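Side-chain contacts in Iron(III) ABC transporter, periplasmic iron-compound-binding protein (Vibrio cholerae, PDB 5GGY), which probably binds ferric siderophores of the Desferal type in the periplasm and hands them to an ABC transporter of the inner membrane: residues V21-L26 with G85-L90; L31-Q36 with T122-F127; Y141-E146 with S267-T272; A168-V173 with K230-S235; M241-V244 with R248-S251. All coordinates share one frame; numbering follows the deposited sequence.

Contact 1: residues V21-L26 with G85-L90; sequences VLNWDL and GPQQDL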
# COMPACT_ATOMS: atom_id res chain seq x y z
N VAL A 21 9.98 7.89 -22.53
CA VAL A 21 10.10 6.66 -21.75
C VAL A 21 10.71 5.55 -22.61
O VAL A 21 10.48 5.49 -23.82
CB VAL A 21 8.72 6.24 -21.19
CG1 VAL A 21 8.32 4.85 -21.68
CG2 VAL A 21 8.75 6.29 -19.67
N LEU A 22 11.51 4.69 -21.99
CA LEU A 22 12.24 3.67 -22.74
C LEU A 22 11.86 2.24 -22.38
O LEU A 22 12.40 1.29 -22.94
CB LEU A 22 13.75 3.85 -22.54
CG LEU A 22 14.31 5.19 -22.99
CD1 LEU A 22 15.82 5.15 -22.93
CD2 LEU A 22 13.83 5.55 -24.38
N ASN A 23 10.93 2.08 -21.44
CA ASN A 23 10.48 0.75 -21.07
C ASN A 23 8.98 0.71 -20.79
O ASN A 23 8.37 1.74 -20.50
CB ASN A 23 11.25 0.24 -19.85
CG ASN A 23 11.82 -1.14 -20.06
OD1 ASN A 23 12.13 -1.54 -21.19
ND2 ASN A 23 11.97 -1.90 -18.98
N TRP A 24 8.39 -0.47 -20.90
CA TRP A 24 6.94 -0.62 -20.77
C TRP A 24 6.44 -0.42 -19.34
O TRP A 24 5.34 0.10 -19.14
CB TRP A 24 6.51 -2.00 -21.28
CG TRP A 24 6.48 -2.08 -22.77
CD1 TRP A 24 6.66 -1.05 -23.65
CD2 TRP A 24 6.27 -3.26 -23.56
NE1 TRP A 24 6.56 -1.51 -24.94
CE2 TRP A 24 6.33 -2.87 -24.92
CE3 TRP A 24 6.03 -4.60 -23.26
CZ2 TRP A 24 6.15 -3.77 -25.96
CZ3 TRP A 24 5.86 -5.50 -24.30
CH2 TRP A 24 5.93 -5.07 -25.64
N ASP A 25 7.24 -0.83 -18.36
CA ASP A 25 6.85 -0.66 -16.96
C ASP A 25 6.80 0.83 -16.63
O ASP A 25 5.84 1.30 -16.02
CB ASP A 25 7.82 -1.40 -16.03
CG ASP A 25 9.25 -0.93 -16.17
OD1 ASP A 25 9.59 -0.35 -17.23
OD2 ASP A 25 10.04 -1.13 -15.22
N LEU A 26 7.82 1.56 -17.06
CA LEU A 26 7.88 3.01 -16.87
C LEU A 26 6.80 3.71 -17.68
O LEU A 26 6.26 4.73 -17.25
CB LEU A 26 9.25 3.54 -17.27
CG LEU A 26 10.42 3.12 -16.38
CD1 LEU A 26 11.73 3.70 -16.90
CD2 LEU A 26 10.17 3.54 -14.94
N GLY A 85 16.30 -1.17 -16.29
CA GLY A 85 17.36 -2.17 -16.37
C GLY A 85 17.91 -2.49 -17.75
O GLY A 85 19.13 -2.47 -17.94
N PRO A 86 17.04 -2.80 -18.72
CA PRO A 86 17.52 -3.14 -20.07
C PRO A 86 18.22 -1.99 -20.81
O PRO A 86 18.83 -2.23 -21.84
CB PRO A 86 16.23 -3.53 -20.81
CG PRO A 86 15.29 -3.94 -19.75
CD PRO A 86 15.59 -3.05 -18.59
N GLN A 87 18.12 -0.77 -20.29
CA GLN A 87 18.73 0.38 -20.96
C GLN A 87 20.00 0.87 -20.25
O GLN A 87 20.54 1.92 -20.60
CB GLN A 87 17.73 1.54 -21.05
CG GLN A 87 16.53 1.27 -21.95
CD GLN A 87 15.43 0.51 -21.25
OE1 GLN A 87 15.11 0.77 -20.09
NE2 GLN A 87 14.84 -0.45 -21.95
N GLN A 88 20.47 0.09 -19.28
CA GLN A 88 21.54 0.54 -18.40
C GLN A 88 22.86 0.81 -19.12
O GLN A 88 23.68 1.59 -18.65
CB GLN A 88 21.76 -0.47 -17.28
CG GLN A 88 22.31 -1.82 -17.74
CD GLN A 88 22.63 -2.74 -16.58
OE1 GLN A 88 23.78 -2.82 -16.14
NE2 GLN A 88 21.62 -3.42 -16.06
N ASP A 89 23.06 0.15 -20.26
CA ASP A 89 24.29 0.32 -21.03
C ASP A 89 24.23 1.53 -21.95
O ASP A 89 25.23 1.88 -22.58
CB ASP A 89 24.59 -0.94 -21.84
CG ASP A 89 25.06 -2.10 -20.98
OD1 ASP A 89 25.72 -1.85 -19.95
OD2 ASP A 89 24.76 -3.26 -21.33
N LEU A 90 23.07 2.17 -22.01
CA LEU A 90 22.87 3.34 -22.86
C LEU A 90 22.70 4.61 -22.05
O LEU A 90 22.51 5.69 -22.61
CB LEU A 90 21.66 3.14 -23.78
CG LEU A 90 21.82 2.15 -24.93
CD1 LEU A 90 20.50 1.99 -25.67
CD2 LEU A 90 22.91 2.60 -25.89

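Contact 2: residues L31-Q36 with T122-F127; sequences LELGIQ and TLATLF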
# COMPACT_ATOMS: atom_id res chain seq x y z
N LEU A 31 1.79 6.94 -17.35
CA LEU A 31 0.42 7.03 -17.85
C LEU A 31 -0.59 7.02 -16.71
O LEU A 31 -1.55 7.78 -16.72
CB LEU A 31 0.12 5.89 -18.83
CG LEU A 31 0.75 5.98 -20.22
CD1 LEU A 31 0.32 4.80 -21.07
CD2 LEU A 31 0.37 7.29 -20.89
N GLU A 32 -0.35 6.14 -15.73
CA GLU A 32 -1.24 6.03 -14.58
C GLU A 32 -1.20 7.30 -13.73
O GLU A 32 -2.16 7.61 -13.02
CB GLU A 32 -0.86 4.82 -13.72
CG GLU A 32 -1.04 3.49 -14.42
CD GLU A 32 -2.50 3.07 -14.54
OE1 GLU A 32 -2.77 2.05 -15.21
OE2 GLU A 32 -3.37 3.76 -13.97
N LEU A 33 -0.10 8.03 -13.81
CA LEU A 33 0.05 9.29 -13.08
C LEU A 33 -0.58 10.45 -13.83
O LEU A 33 -0.65 11.56 -13.32
CB LEU A 33 1.53 9.58 -12.82
CG LEU A 33 2.23 8.70 -11.78
CD1 LEU A 33 3.71 9.06 -11.68
CD2 LEU A 33 1.55 8.83 -10.43
N GLY A 34 -1.05 10.18 -15.04
CA GLY A 34 -1.65 11.21 -15.87
C GLY A 34 -0.59 12.02 -16.60
O GLY A 34 -0.80 13.18 -16.92
N ILE A 35 0.55 11.39 -16.86
CA ILE A 35 1.64 12.02 -17.59
C ILE A 35 1.78 11.38 -18.96
O ILE A 35 2.19 10.23 -19.07
CB ILE A 35 2.99 11.89 -16.83
CG1 ILE A 35 2.89 12.52 -15.44
CG2 ILE A 35 4.11 12.53 -17.64
CD1 ILE A 35 2.97 14.04 -15.44
N GLN A 36 1.42 12.13 -20.01
CA GLN A 36 1.54 11.62 -21.37
C GLN A 36 2.94 11.84 -21.93
O GLN A 36 3.35 12.98 -22.16
CB GLN A 36 0.51 12.27 -22.29
CG GLN A 36 -0.92 11.82 -22.06
CD GLN A 36 -1.85 12.24 -23.19
OE1 GLN A 36 -1.44 12.89 -24.15
NE2 GLN A 36 -3.12 11.87 -23.07
N THR A 122 8.06 7.67 -6.29
CA THR A 122 9.15 8.59 -6.60
C THR A 122 8.88 9.39 -7.86
O THR A 122 9.16 10.58 -7.93
CB THR A 122 10.49 7.84 -6.75
OG1 THR A 122 10.34 6.81 -7.73
CG2 THR A 122 10.90 7.22 -5.42
N LEU A 123 8.33 8.72 -8.87
CA LEU A 123 7.96 9.39 -10.11
C LEU A 123 6.85 10.41 -9.87
O LEU A 123 6.84 11.48 -10.47
CB LEU A 123 7.52 8.36 -11.16
CG LEU A 123 8.62 7.50 -11.78
CD1 LEU A 123 8.03 6.42 -12.66
CD2 LEU A 123 9.58 8.38 -12.58
N ALA A 124 5.93 10.08 -8.97
CA ALA A 124 4.85 10.98 -8.62
C ALA A 124 5.38 12.23 -7.94
O ALA A 124 4.89 13.33 -8.16
CB ALA A 124 3.85 10.28 -7.73
N THR A 125 6.41 12.04 -7.11
CA THR A 125 7.05 13.14 -6.42
C THR A 125 7.79 14.05 -7.41
O THR A 125 7.74 15.27 -7.31
CB THR A 125 8.03 12.63 -5.35
OG1 THR A 125 7.32 11.84 -4.38
CG2 THR A 125 8.72 13.80 -4.64
N LEU A 126 8.45 13.42 -8.38
CA LEU A 126 9.21 14.16 -9.39
C LEU A 126 8.32 14.97 -10.32
O LEU A 126 8.66 16.08 -10.71
CB LEU A 126 10.07 13.19 -10.21
CG LEU A 126 11.19 12.47 -9.46
CD1 LEU A 126 11.89 11.49 -10.39
CD2 LEU A 126 12.18 13.47 -8.89
N PHE A 127 7.17 14.41 -10.67
CA PHE A 127 6.27 15.06 -11.62
C PHE A 127 5.07 15.71 -10.93
O PHE A 127 4.12 16.14 -11.59
CB PHE A 127 5.78 14.07 -12.68
CG PHE A 127 6.87 13.55 -13.57
CD1 PHE A 127 7.37 14.33 -14.61
CD2 PHE A 127 7.40 12.28 -13.38
CE1 PHE A 127 8.37 13.85 -15.43
CE2 PHE A 127 8.40 11.80 -14.20
CZ PHE A 127 8.88 12.58 -15.23

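Contact 3: residues Y141-E146 with S267-T272; sequences YARFSE and SAEAIT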
# COMPACT_ATOMS: atom_id res chain seq x y z
N TYR A 141 -5.25 -1.44 -3.05
CA TYR A 141 -5.26 -2.26 -1.84
C TYR A 141 -6.68 -2.63 -1.45
O TYR A 141 -6.92 -3.71 -0.89
CB TYR A 141 -4.56 -1.52 -0.70
CG TYR A 141 -3.10 -1.25 -0.96
CD1 TYR A 141 -2.29 -2.23 -1.53
CD2 TYR A 141 -2.53 -0.03 -0.64
CE1 TYR A 141 -0.95 -1.99 -1.78
CE2 TYR A 141 -1.19 0.22 -0.88
CZ TYR A 141 -0.41 -0.76 -1.45
OH TYR A 141 0.93 -0.52 -1.69
N ALA A 142 -7.62 -1.74 -1.74
CA ALA A 142 -9.03 -2.02 -1.51
C ALA A 142 -9.53 -3.05 -2.51
O ALA A 142 -10.29 -3.96 -2.16
CB ALA A 142 -9.85 -0.74 -1.60
N ARG A 143 -9.10 -2.91 -3.76
CA ARG A 143 -9.45 -3.84 -4.83
C ARG A 143 -8.95 -5.25 -4.51
O ARG A 143 -9.63 -6.23 -4.79
CB ARG A 143 -8.88 -3.36 -6.16
CG ARG A 143 -9.27 -4.22 -7.35
CD ARG A 143 -10.77 -4.36 -7.46
NE ARG A 143 -11.18 -5.03 -8.69
CZ ARG A 143 -12.41 -5.46 -8.93
NH1 ARG A 143 -13.36 -5.31 -8.02
NH2 ARG A 143 -12.70 -6.05 -10.08
N PHE A 144 -7.75 -5.33 -3.93
CA PHE A 144 -7.16 -6.61 -3.53
C PHE A 144 -8.08 -7.35 -2.56
O PHE A 144 -8.28 -8.56 -2.69
CB PHE A 144 -5.79 -6.39 -2.87
CG PHE A 144 -4.71 -6.00 -3.84
CD1 PHE A 144 -4.71 -6.48 -5.14
CD2 PHE A 144 -3.69 -5.16 -3.44
CE1 PHE A 144 -3.71 -6.12 -6.02
CE2 PHE A 144 -2.68 -4.80 -4.31
CZ PHE A 144 -2.70 -5.28 -5.61
N SER A 145 -8.62 -6.61 -1.60
CA SER A 145 -9.50 -7.18 -0.58
C SER A 145 -10.82 -7.66 -1.18
O SER A 145 -11.34 -8.70 -0.79
CB SER A 145 -9.77 -6.16 0.53
OG SER A 145 -8.57 -5.76 1.16
N GLU A 146 -11.36 -6.89 -2.12
CA GLU A 146 -12.60 -7.25 -2.79
C GLU A 146 -12.44 -8.56 -3.55
O GLU A 146 -13.28 -9.46 -3.45
CB GLU A 146 -13.05 -6.14 -3.74
CG GLU A 146 -13.25 -4.79 -3.09
CD GLU A 146 -13.61 -3.71 -4.09
OE1 GLU A 146 -13.79 -4.04 -5.28
OE2 GLU A 146 -13.71 -2.53 -3.69
N SER A 267 -3.24 -7.46 -12.78
CA SER A 267 -2.93 -8.88 -12.62
C SER A 267 -3.90 -9.54 -11.65
O SER A 267 -4.42 -10.62 -11.92
CB SER A 267 -1.49 -9.07 -12.13
OG SER A 267 -0.55 -8.55 -13.05
N ALA A 268 -4.14 -8.87 -10.53
CA ALA A 268 -5.03 -9.38 -9.49
C ALA A 268 -6.44 -9.62 -10.02
O ALA A 268 -7.06 -10.63 -9.69
CB ALA A 268 -5.07 -8.42 -8.32
N GLU A 269 -6.94 -8.69 -10.83
CA GLU A 269 -8.28 -8.79 -11.39
C GLU A 269 -8.37 -9.87 -12.47
O GLU A 269 -9.35 -10.62 -12.53
CB GLU A 269 -8.72 -7.44 -11.96
CG GLU A 269 -8.87 -6.35 -10.92
CD GLU A 269 -9.38 -5.04 -11.50
OE1 GLU A 269 -9.03 -4.73 -12.65
OE2 GLU A 269 -10.13 -4.33 -10.80
N ALA A 270 -7.35 -9.95 -13.31
CA ALA A 270 -7.32 -10.92 -14.40
C ALA A 270 -7.14 -12.33 -13.86
O ALA A 270 -7.78 -13.27 -14.33
CB ALA A 270 -6.21 -10.58 -15.38
N ILE A 271 -6.26 -12.47 -12.87
CA ILE A 271 -6.03 -13.75 -12.22
C ILE A 271 -7.29 -14.22 -11.49
O ILE A 271 -7.68 -15.39 -11.60
CB ILE A 271 -4.85 -13.68 -11.24
CG1 ILE A 271 -3.52 -13.67 -12.01
CG2 ILE A 271 -4.88 -14.83 -10.25
CD1 ILE A 271 -2.30 -13.49 -11.13
N THR A 272 -7.92 -13.32 -10.75
CA THR A 272 -9.17 -13.61 -10.05
C THR A 272 -10.23 -14.07 -11.04
O THR A 272 -10.89 -15.09 -10.82
CB THR A 272 -9.69 -12.38 -9.28
OG1 THR A 272 -8.78 -12.06 -8.23
CG2 THR A 272 -11.06 -12.67 -8.69

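Contact 4: residues A168-V173 with K230-S235; sequences ANPTSV and KKVQKS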
# COMPACT_ATOMS: atom_id res chain seq x y z
N ALA A 168 7.43 -20.55 -22.66
CA ALA A 168 8.61 -20.22 -23.45
C ALA A 168 8.43 -20.82 -24.83
O ALA A 168 8.74 -20.21 -25.85
CB ALA A 168 9.86 -20.75 -22.79
N ASN A 169 7.90 -22.04 -24.84
CA ASN A 169 7.54 -22.75 -26.04
C ASN A 169 6.61 -23.88 -25.61
O ASN A 169 6.33 -24.02 -24.42
CB ASN A 169 8.78 -23.25 -26.78
CG ASN A 169 9.61 -24.20 -25.96
OD1 ASN A 169 9.24 -25.35 -25.74
ND2 ASN A 169 10.78 -23.73 -25.52
N PRO A 170 6.10 -24.69 -26.56
CA PRO A 170 5.18 -25.75 -26.14
C PRO A 170 5.76 -26.78 -25.16
O PRO A 170 4.98 -27.54 -24.60
CB PRO A 170 4.81 -26.41 -27.46
CG PRO A 170 4.90 -25.31 -28.44
CD PRO A 170 6.07 -24.49 -28.02
N THR A 171 7.07 -26.79 -24.96
CA THR A 171 7.66 -27.75 -24.02
C THR A 171 8.47 -27.10 -22.90
O THR A 171 9.01 -27.80 -22.05
CB THR A 171 8.54 -28.78 -24.76
OG1 THR A 171 9.51 -28.10 -25.58
CG2 THR A 171 7.68 -29.68 -25.63
N SER A 172 8.54 -25.78 -22.89
CA SER A 172 9.28 -25.06 -21.85
C SER A 172 8.39 -24.01 -21.20
O SER A 172 7.50 -23.46 -21.84
CB SER A 172 10.53 -24.40 -22.43
OG SER A 172 11.48 -24.13 -21.41
N VAL A 173 8.63 -23.73 -19.93
CA VAL A 173 7.77 -22.85 -19.15
C VAL A 173 8.56 -21.87 -18.27
O VAL A 173 9.59 -22.22 -17.71
CB VAL A 173 6.80 -23.69 -18.28
CG1 VAL A 173 6.62 -23.08 -16.90
CG2 VAL A 173 5.46 -23.85 -18.98
N LYS A 230 -3.11 -23.46 -28.62
CA LYS A 230 -3.88 -24.58 -29.14
C LYS A 230 -3.02 -25.83 -29.25
O LYS A 230 -3.47 -26.92 -28.93
CB LYS A 230 -4.47 -24.22 -30.51
CG LYS A 230 -5.19 -25.35 -31.22
CD LYS A 230 -4.60 -25.59 -32.60
CE LYS A 230 -5.51 -26.47 -33.44
NZ LYS A 230 -4.74 -27.35 -34.36
N LYS A 231 -1.79 -25.65 -29.70
CA LYS A 231 -0.86 -26.76 -29.87
C LYS A 231 -0.55 -27.43 -28.54
O LYS A 231 -0.48 -28.66 -28.45
CB LYS A 231 0.44 -26.30 -30.53
CG LYS A 231 1.43 -27.43 -30.73
CD LYS A 231 2.69 -26.97 -31.46
CE LYS A 231 3.57 -28.16 -31.77
NZ LYS A 231 4.99 -27.80 -32.04
N VAL A 232 -0.37 -26.62 -27.50
CA VAL A 232 -0.09 -27.15 -26.17
C VAL A 232 -1.27 -27.98 -25.65
O VAL A 232 -1.08 -29.10 -25.17
CB VAL A 232 0.22 -26.02 -25.17
CG1 VAL A 232 0.23 -26.55 -23.74
CG2 VAL A 232 1.55 -25.37 -25.50
N GLN A 233 -2.48 -27.44 -25.78
CA GLN A 233 -3.67 -28.08 -25.25
C GLN A 233 -3.94 -29.48 -25.80
O GLN A 233 -4.55 -30.31 -25.13
CB GLN A 233 -4.89 -27.20 -25.51
CG GLN A 233 -4.92 -25.93 -24.66
CD GLN A 233 -6.08 -25.03 -25.00
OE1 GLN A 233 -6.04 -24.30 -25.99
NE2 GLN A 233 -7.13 -25.07 -24.18
N LYS A 234 -3.47 -29.74 -27.02
CA LYS A 234 -3.68 -31.04 -27.66
C LYS A 234 -2.55 -32.02 -27.36
O LYS A 234 -2.70 -33.23 -27.51
CB LYS A 234 -3.80 -30.89 -29.17
CG LYS A 234 -4.70 -29.76 -29.62
CD LYS A 234 -4.50 -29.51 -31.09
CE LYS A 234 -3.04 -29.25 -31.40
NZ LYS A 234 -2.81 -29.05 -32.86
N SER A 235 -1.41 -31.48 -26.96
CA SER A 235 -0.22 -32.30 -26.73
C SER A 235 -0.46 -33.34 -25.63
O SER A 235 -1.20 -33.09 -24.68
CB SER A 235 0.98 -31.42 -26.37
OG SER A 235 0.72 -30.66 -25.21

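Contact 5: residues M241-V244 with R248-S251; sequences MPFV and RVNS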
# COMPACT_ATOMS: atom_id res chain seq x y z
N MET A 241 -1.78 -33.94 -17.76
CA MET A 241 -1.47 -33.18 -16.55
C MET A 241 -2.58 -33.32 -15.51
O MET A 241 -3.76 -33.32 -15.86
CB MET A 241 -1.26 -31.70 -16.88
CG MET A 241 0.04 -31.42 -17.61
SD MET A 241 1.48 -31.76 -16.59
CE MET A 241 2.80 -31.44 -17.76
N PRO A 242 -2.19 -33.45 -14.23
CA PRO A 242 -3.15 -33.59 -13.12
C PRO A 242 -4.13 -32.42 -13.05
O PRO A 242 -5.32 -32.64 -12.85
CB PRO A 242 -2.25 -33.61 -11.88
CG PRO A 242 -0.92 -34.07 -12.39
CD PRO A 242 -0.80 -33.51 -13.77
N PHE A 243 -3.63 -31.20 -13.22
CA PHE A 243 -4.47 -30.01 -13.16
C PHE A 243 -5.32 -29.86 -14.41
O PHE A 243 -6.36 -29.21 -14.39
CB PHE A 243 -3.60 -28.76 -12.96
CG PHE A 243 -2.41 -28.69 -13.88
CD1 PHE A 243 -2.52 -28.12 -15.13
CD2 PHE A 243 -1.18 -29.19 -13.47
CE1 PHE A 243 -1.42 -28.05 -15.97
CE2 PHE A 243 -0.08 -29.12 -14.30
CZ PHE A 243 -0.20 -28.55 -15.56
N VAL A 244 -4.86 -30.44 -15.51
CA VAL A 244 -5.59 -30.38 -16.77
C VAL A 244 -6.77 -31.34 -16.75
O VAL A 244 -7.89 -30.96 -17.10
CB VAL A 244 -4.67 -30.70 -17.97
CG1 VAL A 244 -5.50 -31.04 -19.21
CG2 VAL A 244 -3.74 -29.54 -18.25
N ARG A 248 -8.45 -27.90 -13.44
CA ARG A 248 -7.91 -26.80 -12.66
C ARG A 248 -6.82 -26.06 -13.43
O ARG A 248 -5.68 -25.97 -12.99
CB ARG A 248 -7.36 -27.31 -11.33
CG ARG A 248 -8.31 -28.22 -10.58
CD ARG A 248 -7.87 -28.41 -9.13
NE ARG A 248 -8.22 -29.74 -8.64
CZ ARG A 248 -7.38 -30.77 -8.62
NH1 ARG A 248 -6.15 -30.63 -9.07
NH2 ARG A 248 -7.79 -31.94 -8.15
N VAL A 249 -7.18 -25.55 -14.59
CA VAL A 249 -6.24 -24.79 -15.42
C VAL A 249 -7.00 -23.80 -16.30
O VAL A 249 -8.10 -24.11 -16.78
CB VAL A 249 -5.38 -25.73 -16.30
CG1 VAL A 249 -6.26 -26.59 -17.21
CG2 VAL A 249 -4.37 -24.94 -17.12
N ASN A 250 -6.45 -22.61 -16.48
CA ASN A 250 -7.10 -21.59 -17.28
C ASN A 250 -6.11 -20.55 -17.81
O ASN A 250 -5.04 -20.35 -17.25
CB ASN A 250 -8.19 -20.89 -16.46
CG ASN A 250 -9.16 -20.12 -17.33
OD1 ASN A 250 -9.15 -20.24 -18.55
ND2 ASN A 250 -10.01 -19.32 -16.69
N SER A 251 -6.48 -19.91 -18.91
CA SER A 251 -5.67 -18.85 -19.49
C SER A 251 -6.01 -17.51 -18.85
O SER A 251 -7.15 -17.27 -18.46
CB SER A 251 -5.87 -18.78 -21.01
OG SER A 251 -7.19 -18.41 -21.33

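Contact 1: residues V21-L26 with G85-L90
L22 and N23 in the loop joining strand 19-21 to helix 24-32 meet P86 and Q87 in the 3-10 turn that follows strand 80-83. The two strands are parallel neighbours in the sheet of the N-terminal lobe, so the contact joins the loops at their C-terminal ends. Q87 does most of the work. Its CG lies against the CB of L22 at 3.8 Å, and the chain then bends at CG (chi2 84°), which brings the amide round to N23. There Q87 NE2 donates to N23 OD1 at 3.0 Å. The bond is reasonably straight at hydrogen, but the donor sits well above the plane of the N23 amide and not on a lone pair; the two amide planes are 65° apart. N23 ND2 faces the ring of P86, with CD at 3.8 Å, and the two side chains cross nearly at right angles. The same ND2 makes a weak bond to D25 OD1 at 3.3 Å, tying N23 to the first turn of its own helix. Beyond the two segments, Q87 NE2 also donates to the carbonyl of R65, while Q87 OE1 accepts from the backbone N of A84. Three bonds thus grip a buried amide through both its nitrogen and its oxygen, fixing its flip and joining the N23 loop to the R65 region without any charged pair.

Contact 2: residues L31-Q36 with T122-F127
L33 and I35, where the chain leaves helix 24-32, pack onto L123, A124 and F127 near the C-terminal end of helix 112-126. The exit is a Schellman motif: G34 takes positive phi, and the chain turns there so that the leucine before it and the isoleucine after it both face the second helix. The two branches of L33 divide their work. L33 CD1 lies over the backbone between L123 and A124, 3.6 Å from A124 N and 3.9 Å from L123 CB, whereas L33 CD2 is 3.8 Å from A124 CB. The small alanine is consistent with this close approach of the backbones, and the CA atoms of L33 and A124 are 6.8 Å apart. I35 meets F127 by a different route. Its CG1 branch stands beside the backbone N (chi1 -58°), with CD1 at its end directed to the root of the aromatic side chain; relative to the ring itself the approach is oblique. No polar atom bonds across the interface, which is almost wholly buried. V19 of the neighbouring strand touches both I35 and F127, and A133 of helix 130-154 touches both L33 and A124, so strand 19-21 lies against one pair and helix 130-154 against the other. L123 CD2 lies in the plane of the F127 ring at its edge, and I35 CD1 is 3.9 Å from F127 CB.

Contact 3: residues Y141-E146 with S267-T272
R143 and F144 on helix 130-154 reach two successive residues of helix 262-276 in different ways: F144 packs on A268, and R143 pairs with E269. The apolar half is close and buried. The CB of F144 points away from the other helix, yet the ring swings back so that its edge meets the methyl group of A268, with F144 CE1 3.5 Å from A268 CB and the methyl near the ring plane. At this point the CA atoms of F144 and A268 are 6.9 Å apart. The polar half lies on the more open side, where both partners are partly exposed. R143 has CG anti to its backbone N (chi1 -176°) and bends at the next bond, which carries the guanidinium across the E269 side chain at about a right angle. NE makes a salt bridge with E269 OE2, the oxygen lying near the guanidinium plane while the carboxylate plane stands 85° from it. The modelled separation of 2.5 Å between R143 NE and E269 OE2 is unusually short, and its exact value is doubtful. On the outer side, R143 NH1 bonds the exposed E146 through OE1 at 3.1 Å, in the guanidinium plane, so one arginine bridges two carboxylates and probably offsets both charges. L147, one turn further along helix 130-154, touches A268 and E269, while Q188 of helix 181-188 lies against F144. Y141, on the same long helix, bonds E54 of the second subunit, so the helix packs on helices 262-276 and 181-188 and also reaches another chain.

Contact 4: residues A168-V173 with K230-S235
P170 and V232 approach to 5.5 Å between CA atoms, where a beta turn on one side meets a helix on the other. Residues N169 to S172 form a type I turn, closed by the backbone bond from S172 N to N169 O, in the connection between antiparallel strands 161-167 and 172-176. A168 and N169 both face S172, making a classic beta bulge at the root of the turn. Facing it is the short helix 229-234. The turn is stiffened by the side chain of N169: its OD1 accepts from T171 N at 2.7 Å, an Asx turn, and also from T171 OG1 at 2.8 Å. Two donors on one carboxamide oxygen hold that group in place beside the proline. P170 then offers its ring to the helix. V232 meets it with one branch, CG2, which touches P170 CA at 3.7 Å and CB at 3.9 Å. That branch stands beside the backbone N of V232, because CG1 takes the position anti to it (chi1 169°). K231 runs out extended past the CG corner of the ring, and its CD is 4.1 Å from P170 CG. This pair is looser, and the lysine is exposed, so the contact grades from a buried valine to a solvent-facing aliphatic chain. E228 also touches P170, and V232 rests on F167 and F226. No hydrogen bond crosses between the segments. The contact is plain apolar packing of a bulged beta-hairpin turn against a short helix, at the periphery of the C-terminal lobe and its mixed sheet.

Contact 5: residues M241-V244 with R248-S251
F243 in helix 242-245 packs against R248 and V249, where the chain turns from that short helix into strand 249-252 of the mixed sheet in the C-terminal lobe. This is a compact helix-to-strand connection, with the CA atoms of F243 and R248 4.7 Å apart. Starting at its root, F243 CB lies 3.5 Å from the carbonyl oxygen of R248. CG then takes the crowded position between the backbone N and the carbonyl carbon (chi1 47°), which brings the ring edge to V249. F243 CD1 reaches V249 CB at 3.9 Å and V249 CG2 at 4.2 Å. The V249 CB lies near the ring plane, so the valine abuts the edge. At the tip, F243 CZ lies 3.6 Å from M241 CB, which sits over one face of the ring, offset toward the rim. Beyond the two segments L212, V215 and V220 also touch the phenylalanine, consistent with its burial next to a mostly surface-lying turn. V249 uses its other branch differently: CG1 lies beside V244 CG2 at 4.0 Å, the two valines pointing the same way, and W238 touches both. R248 sends its bent chain back along the helix, and its NH1 makes a weak bond to the carbonyl of E216. Backbone bonds of R248 and N250 with V220 set the strand beside strand 219-223. Across the turn itself, R248 N makes a weak bond to F243 O, short at 2.6 Å but strongly bent, with 118° at hydrogen.

In the fold
Contacts 1 and 2 share helix 24-32 and meet where L26 CD2 lies 4.2 Å from L123 CD1, one in the loops after strands 19-21 and 80-83, the other at the C-terminal ends of helices 24-32 and 112-126. Contacts 4 and 5 both reach the mixed sheet of the C-terminal lobe, their centres 13 Å apart. Contacts 2 and 5 lie on opposite sides of the chain's centre, 39 Å between centres. Contact 3 joins the long helix 130-154, which spans the lobes as in related binding proteins, to helix 262-276; contacts 4 and 5 are nested in the loop it closes. This is the apo protein; the siderophore is expected between the lobes, as in relatives.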